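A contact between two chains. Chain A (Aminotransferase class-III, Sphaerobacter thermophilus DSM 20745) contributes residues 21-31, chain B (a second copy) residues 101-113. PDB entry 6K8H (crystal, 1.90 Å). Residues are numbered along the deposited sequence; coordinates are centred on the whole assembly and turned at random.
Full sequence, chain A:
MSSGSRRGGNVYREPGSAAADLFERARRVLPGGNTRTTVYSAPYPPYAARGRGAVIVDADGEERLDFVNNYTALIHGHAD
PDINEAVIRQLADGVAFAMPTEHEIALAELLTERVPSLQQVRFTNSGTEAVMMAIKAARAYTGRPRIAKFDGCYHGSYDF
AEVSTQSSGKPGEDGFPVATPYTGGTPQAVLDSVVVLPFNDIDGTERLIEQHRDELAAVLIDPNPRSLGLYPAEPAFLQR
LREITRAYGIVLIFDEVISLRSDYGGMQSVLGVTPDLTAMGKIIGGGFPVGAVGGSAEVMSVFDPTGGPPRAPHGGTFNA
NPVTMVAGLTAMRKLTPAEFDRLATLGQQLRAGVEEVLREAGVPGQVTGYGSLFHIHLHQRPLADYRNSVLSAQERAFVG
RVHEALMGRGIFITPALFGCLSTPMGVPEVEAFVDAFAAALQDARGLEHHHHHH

Chain A, residues 21-31: DLFERARRVLP
Chain B (101-113) TEHEIALAELLTE

Two helices from two copies of one aminotransferase chain pack side by side, running the same general way. The chain A helix enters from before A:Asp21 and carries A:Leu22, A:Arg25 and A:Ala26 into the contact; A:Val29 and A:Leu30 follow, with phi/psi of -123/-6 and -131/145. The chain B helix spans B:Glu102 to B:Glu113 and continues beyond. Their axes approach to 9.4 Å and cross at 37°. The register pairs A:Leu22 with B:Glu102 (CA to CA 6.8 Å), A:Ala26 with B:Ile105 (CA to CA 5.6 Å) and A:Val29 with B:Ala108 (CA to CA 5.9 Å), so the backbones come nearest where an alanine stands on one side.

Chain B begins with B:Thr101, extended at -135/157, whose CB points away from chain A. Its chi1 of 84° (p) brings B:Thr101 OG1 to 3.1 Å from B:His103 N, an N-cap that satisfies an amide at the start of the helix. B:Glu102 follows with chi1 and chi2 both t. Its CB points sideways, but the long chain reaches A: B:Glu102 CG lies 3.7 Å from A:Leu22 CD2, and B:Glu102 OE2 accepts from A:Arg25 NH1 at 3.0 Å in a salt bridge. Water 2 reinforces this end, donating to B:Glu102 OE2 (2.9 Å) and accepting from A:Arg25 NH2 (2.7 Å).

B:Glu104, p at chi1, brings OE2 within 4.1 Å of A:Leu30 CD1, while its OE1 takes a weak bond from B:Thr101 N at 3.4 Å. B:Ile105 is the apolar centre. It points toward chain A in an m, t rotamer, with B:Ile105 CD1 3.8 Å from A:Ala26 CB and 3.4 Å from A:Leu22 O. Its CB lies over one face of the A:Arg25 guanidinium, leaving the polar edge to the carboxylates.

A:Arg25 (m, t, p, then chi4 -165°) is a knob among B:Glu102, B:Ile105, B:Ala106 and B:Glu109. B:Ala106 points its CB away, and B:Ala106 N lies 4.3 Å from A:Arg25 NH2. One turn after B:Ile105, B:Ala108 points toward chain A and offers a small surface: B:Ala108 CB is 3.7 Å from A:Val29 CG2 and 4.0 Å from A:Leu30 CD2.

B:Glu109 (m, t, chi3 -6°) starts sideways and ends on A:Arg25 in a two-pronged salt bridge: A:Arg25 NE donates to B:Glu109 OE2 at 3.0 Å and 167°, A:Arg25 NH2 to B:Glu109 OE1 at 2.8 Å. One guanidinium thus joins carboxylates seven residues apart on chain B. Water 1 donates to A:Arg25 O (2.6 Å) and B:Glu109 OE2 (2.9 Å), tying backbone to carboxylate.

B:Thr112, p at chi1, points toward chain A but turns its hydroxyl back on its own helix, donating from B:Thr112 OG1 to B:Ala108 O at 2.8 Å. B:Thr112 OG1 also lies 3.3 Å from A:Val29 CG1. A:Val29 (m) is the second knob, set among B:Ile105, B:Ala108, B:Glu109 and B:Thr112. The rule is compact: the closest backbone pairs each include an alanine, and one arginine buckles the polar flank.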

# COMPACT_ATOMS: atom_id res chain seq x y z
N ASP A 21 -19.06 -10.50 -21.03
CA ASP A 21 -17.96 -11.39 -21.44
C ASP A 21 -16.74 -11.21 -20.55
O ASP A 21 -16.09 -12.18 -20.15
CB ASP A 21 -17.57 -11.13 -22.90
CG ASP A 21 -18.64 -11.55 -23.89
OD1 ASP A 21 -19.65 -12.15 -23.49
OD2 ASP A 21 -18.46 -11.26 -25.09
N LEU A 22 -16.40 -9.95 -20.26
CA LEU A 22 -15.27 -9.69 -19.38
C LEU A 22 -15.49 -10.29 -18.00
O LEU A 22 -14.58 -10.92 -17.44
CB LEU A 22 -15.02 -8.19 -19.29
CG LEU A 22 -14.49 -7.56 -20.57
CD1 LEU A 22 -14.64 -6.04 -20.51
CD2 LEU A 22 -13.04 -7.94 -20.81
N PHE A 23 -16.70 -10.13 -17.43
CA PHE A 23 -16.99 -10.72 -16.12
C PHE A 23 -16.89 -12.24 -16.17
O PHE A 23 -16.40 -12.86 -15.22
CB PHE A 23 -18.38 -10.27 -15.67
CG PHE A 23 -18.82 -10.86 -14.35
CD1 PHE A 23 -18.30 -10.40 -13.15
CD2 PHE A 23 -19.80 -11.85 -14.31
CE1 PHE A 23 -18.73 -10.93 -11.93
CE2 PHE A 23 -20.23 -12.38 -13.10
CZ PHE A 23 -19.69 -11.92 -11.90
N GLU A 24 -17.34 -12.85 -17.27
CA GLU A 24 -17.21 -14.29 -17.40
C GLU A 24 -15.74 -14.71 -17.34
O GLU A 24 -15.40 -15.70 -16.68
CB GLU A 24 -17.85 -14.76 -18.70
CG GLU A 24 -17.93 -16.27 -18.85
CD GLU A 24 -18.67 -16.69 -20.11
OE1 GLU A 24 -18.54 -15.98 -21.14
OE2 GLU A 24 -19.37 -17.72 -20.07
N ARG A 25 -14.85 -13.95 -18.00
CA ARG A 25 -13.42 -14.22 -17.87
C ARG A 25 -12.93 -13.98 -16.44
O ARG A 25 -12.16 -14.77 -15.88
CB ARG A 25 -12.60 -13.35 -18.83
CG ARG A 25 -12.54 -13.81 -20.26
CD ARG A 25 -11.84 -12.77 -21.12
NE ARG A 25 -10.46 -12.53 -20.72
CZ ARG A 25 -9.74 -11.48 -21.13
NH1 ARG A 25 -10.29 -10.58 -21.93
NH2 ARG A 25 -8.48 -11.33 -20.74
N ALA A 26 -13.34 -12.86 -15.85
CA ALA A 26 -12.80 -12.41 -14.57
C ALA A 26 -13.10 -13.41 -13.48
O ALA A 26 -12.25 -13.68 -12.63
CB ALA A 26 -13.37 -11.04 -14.21
N ARG A 27 -14.32 -13.97 -13.46
CA ARG A 27 -14.68 -14.82 -12.33
C ARG A 27 -13.90 -16.13 -12.30
O ARG A 27 -13.95 -16.82 -11.28
CB ARG A 27 -16.19 -15.08 -12.30
CG ARG A 27 -16.76 -15.87 -13.45
CD ARG A 27 -18.30 -15.72 -13.53
NE ARG A 27 -19.00 -16.43 -12.45
CZ ARG A 27 -19.13 -17.75 -12.37
NH1 ARG A 27 -18.61 -18.55 -13.30
NH2 ARG A 27 -19.79 -18.29 -11.34
N ARG A 28 -13.18 -16.47 -13.37
CA ARG A 28 -12.33 -17.65 -13.34
C ARG A 28 -11.00 -17.39 -12.64
O ARG A 28 -10.39 -18.32 -12.11
CB ARG A 28 -12.10 -18.16 -14.77
CG ARG A 28 -13.39 -18.61 -15.44
CD ARG A 28 -13.16 -19.45 -16.67
NE ARG A 28 -12.28 -18.78 -17.62
CZ ARG A 28 -12.71 -18.17 -18.72
NH1 ARG A 28 -14.01 -18.15 -19.00
NH2 ARG A 28 -11.83 -17.58 -19.53
N VAL A 29 -10.52 -16.15 -12.62
CA VAL A 29 -9.19 -15.84 -12.11
C VAL A 29 -9.20 -14.81 -10.99
O VAL A 29 -8.14 -14.57 -10.39
CB VAL A 29 -8.24 -15.39 -13.24
CG1 VAL A 29 -7.96 -16.53 -14.19
CG2 VAL A 29 -8.82 -14.20 -13.97
N LEU A 30 -10.35 -14.21 -10.68
CA LEU A 30 -10.52 -13.33 -9.53
C LEU A 30 -11.77 -13.76 -8.77
O LEU A 30 -12.76 -14.17 -9.40
CB LEU A 30 -10.68 -11.86 -9.96
CG LEU A 30 -9.63 -11.31 -10.93
CD1 LEU A 30 -10.29 -10.42 -11.97
CD2 LEU A 30 -8.55 -10.53 -10.19
N PRO A 31 -11.77 -13.65 -7.45
CA PRO A 31 -12.91 -14.12 -6.64
C PRO A 31 -14.18 -13.33 -6.92
O PRO A 31 -14.23 -12.11 -6.71
CB PRO A 31 -12.45 -13.91 -5.19
CG PRO A 31 -11.03 -13.44 -5.25
CD PRO A 31 -10.76 -12.95 -6.64
N THR B 101 -11.21 -3.07 -15.07
CA THR B 101 -10.75 -2.99 -16.47
C THR B 101 -10.23 -4.36 -16.90
O THR B 101 -9.88 -5.17 -16.03
CB THR B 101 -9.64 -1.95 -16.69
OG1 THR B 101 -8.38 -2.53 -16.36
CG2 THR B 101 -9.87 -0.67 -15.92
N GLU B 102 -10.22 -4.60 -18.20
CA GLU B 102 -9.71 -5.86 -18.74
C GLU B 102 -8.25 -6.10 -18.35
O GLU B 102 -7.80 -7.25 -18.34
CB GLU B 102 -9.86 -5.84 -20.27
CG GLU B 102 -9.43 -7.12 -20.98
CD GLU B 102 -9.73 -7.07 -22.47
OE1 GLU B 102 -10.37 -6.09 -22.91
OE2 GLU B 102 -9.34 -8.02 -23.19
N HIS B 103 -7.50 -5.04 -18.02
CA HIS B 103 -6.07 -5.20 -17.73
C HIS B 103 -5.85 -6.06 -16.49
O HIS B 103 -4.91 -6.88 -16.45
CB HIS B 103 -5.42 -3.82 -17.56
CG HIS B 103 -5.68 -2.88 -18.70
ND1 HIS B 103 -5.04 -3.00 -19.92
CD2 HIS B 103 -6.51 -1.81 -18.81
CE1 HIS B 103 -5.46 -2.04 -20.72
NE2 HIS B 103 -6.35 -1.31 -20.08
N GLU B 104 -6.72 -5.90 -15.49
CA GLU B 104 -6.62 -6.71 -14.24
C GLU B 104 -6.85 -8.18 -14.62
O GLU B 104 -6.17 -9.04 -14.09
CB GLU B 104 -7.60 -6.20 -13.18
CG GLU B 104 -9.05 -6.46 -13.48
CD GLU B 104 -10.03 -5.73 -12.57
OE1 GLU B 104 -9.85 -4.52 -12.36
OE2 GLU B 104 -10.96 -6.39 -12.07
N ILE B 105 -7.79 -8.44 -15.53
CA ILE B 105 -8.04 -9.81 -15.96
C ILE B 105 -6.82 -10.38 -16.66
O ILE B 105 -6.47 -11.54 -16.46
CB ILE B 105 -9.27 -9.87 -16.89
CG1 ILE B 105 -10.48 -9.24 -16.19
CG2 ILE B 105 -9.55 -11.34 -17.27
CD1 ILE B 105 -11.71 -9.14 -17.07
N ALA B 106 -6.17 -9.58 -17.51
CA ALA B 106 -5.03 -10.08 -18.27
C ALA B 106 -3.89 -10.50 -17.33
O ALA B 106 -3.31 -11.59 -17.47
CB ALA B 106 -4.56 -9.01 -19.25
N LEU B 107 -3.57 -9.64 -16.35
CA LEU B 107 -2.49 -9.99 -15.43
C LEU B 107 -2.87 -11.18 -14.54
O LEU B 107 -2.03 -12.05 -14.26
CB LEU B 107 -2.07 -8.79 -14.57
CG LEU B 107 -0.79 -9.04 -13.76
CD1 LEU B 107 0.32 -9.64 -14.64
CD2 LEU B 107 -0.28 -7.76 -13.08
N ALA B 108 -4.12 -11.23 -14.07
CA ALA B 108 -4.56 -12.37 -13.28
C ALA B 108 -4.48 -13.67 -14.09
O ALA B 108 -4.08 -14.72 -13.56
CB ALA B 108 -5.97 -12.13 -12.75
N GLU B 109 -4.85 -13.62 -15.37
CA GLU B 109 -4.74 -14.79 -16.23
C GLU B 109 -3.29 -15.27 -16.34
O GLU B 109 -3.01 -16.47 -16.22
CB GLU B 109 -5.34 -14.48 -17.61
CG GLU B 109 -6.86 -14.71 -17.66
CD GLU B 109 -7.55 -14.07 -18.87
OE1 GLU B 109 -6.89 -13.34 -19.64
OE2 GLU B 109 -8.77 -14.30 -19.05
N LEU B 110 -2.35 -14.34 -16.52
CA LEU B 110 -0.94 -14.75 -16.58
C LEU B 110 -0.48 -15.39 -15.27
O LEU B 110 0.13 -16.47 -15.27
CB LEU B 110 -0.05 -13.56 -16.94
CG LEU B 110 1.45 -13.86 -17.11
CD1 LEU B 110 2.09 -12.93 -18.15
CD2 LEU B 110 2.20 -13.77 -15.77
N LEU B 111 -0.73 -14.72 -14.13
CA LEU B 111 -0.27 -15.25 -12.85
C LEU B 111 -0.88 -16.61 -12.54
O LEU B 111 -0.19 -17.52 -12.07
CB LEU B 111 -0.59 -14.27 -11.71
CG LEU B 111 0.26 -12.99 -11.66
CD1 LEU B 111 -0.21 -12.07 -10.53
CD2 LEU B 111 1.73 -13.32 -11.51
N THR B 112 -2.18 -16.78 -12.78
CA THR B 112 -2.79 -18.07 -12.47
C THR B 112 -2.33 -19.14 -13.46
O THR B 112 -2.25 -20.32 -13.09
CB THR B 112 -4.32 -18.00 -12.45
OG1 THR B 112 -4.82 -17.46 -13.68
CG2 THR B 112 -4.81 -17.14 -11.28
N GLU B 113 -1.99 -18.77 -14.70
CA GLU B 113 -1.48 -19.77 -15.63
C GLU B 113 -0.10 -20.26 -15.21
O GLU B 113 0.21 -21.45 -15.35
CB GLU B 113 -1.42 -19.20 -17.05
CG GLU B 113 -2.71 -19.35 -17.85
CD GLU B 113 -2.92 -18.25 -18.90
OE1 GLU B 113 -1.91 -17.72 -19.45
OE2 GLU B 113 -4.09 -17.91 -19.18
O HOH W 1 -10.23 -15.97 -17.18
O HOH W 2 -7.06 -9.32 -21.93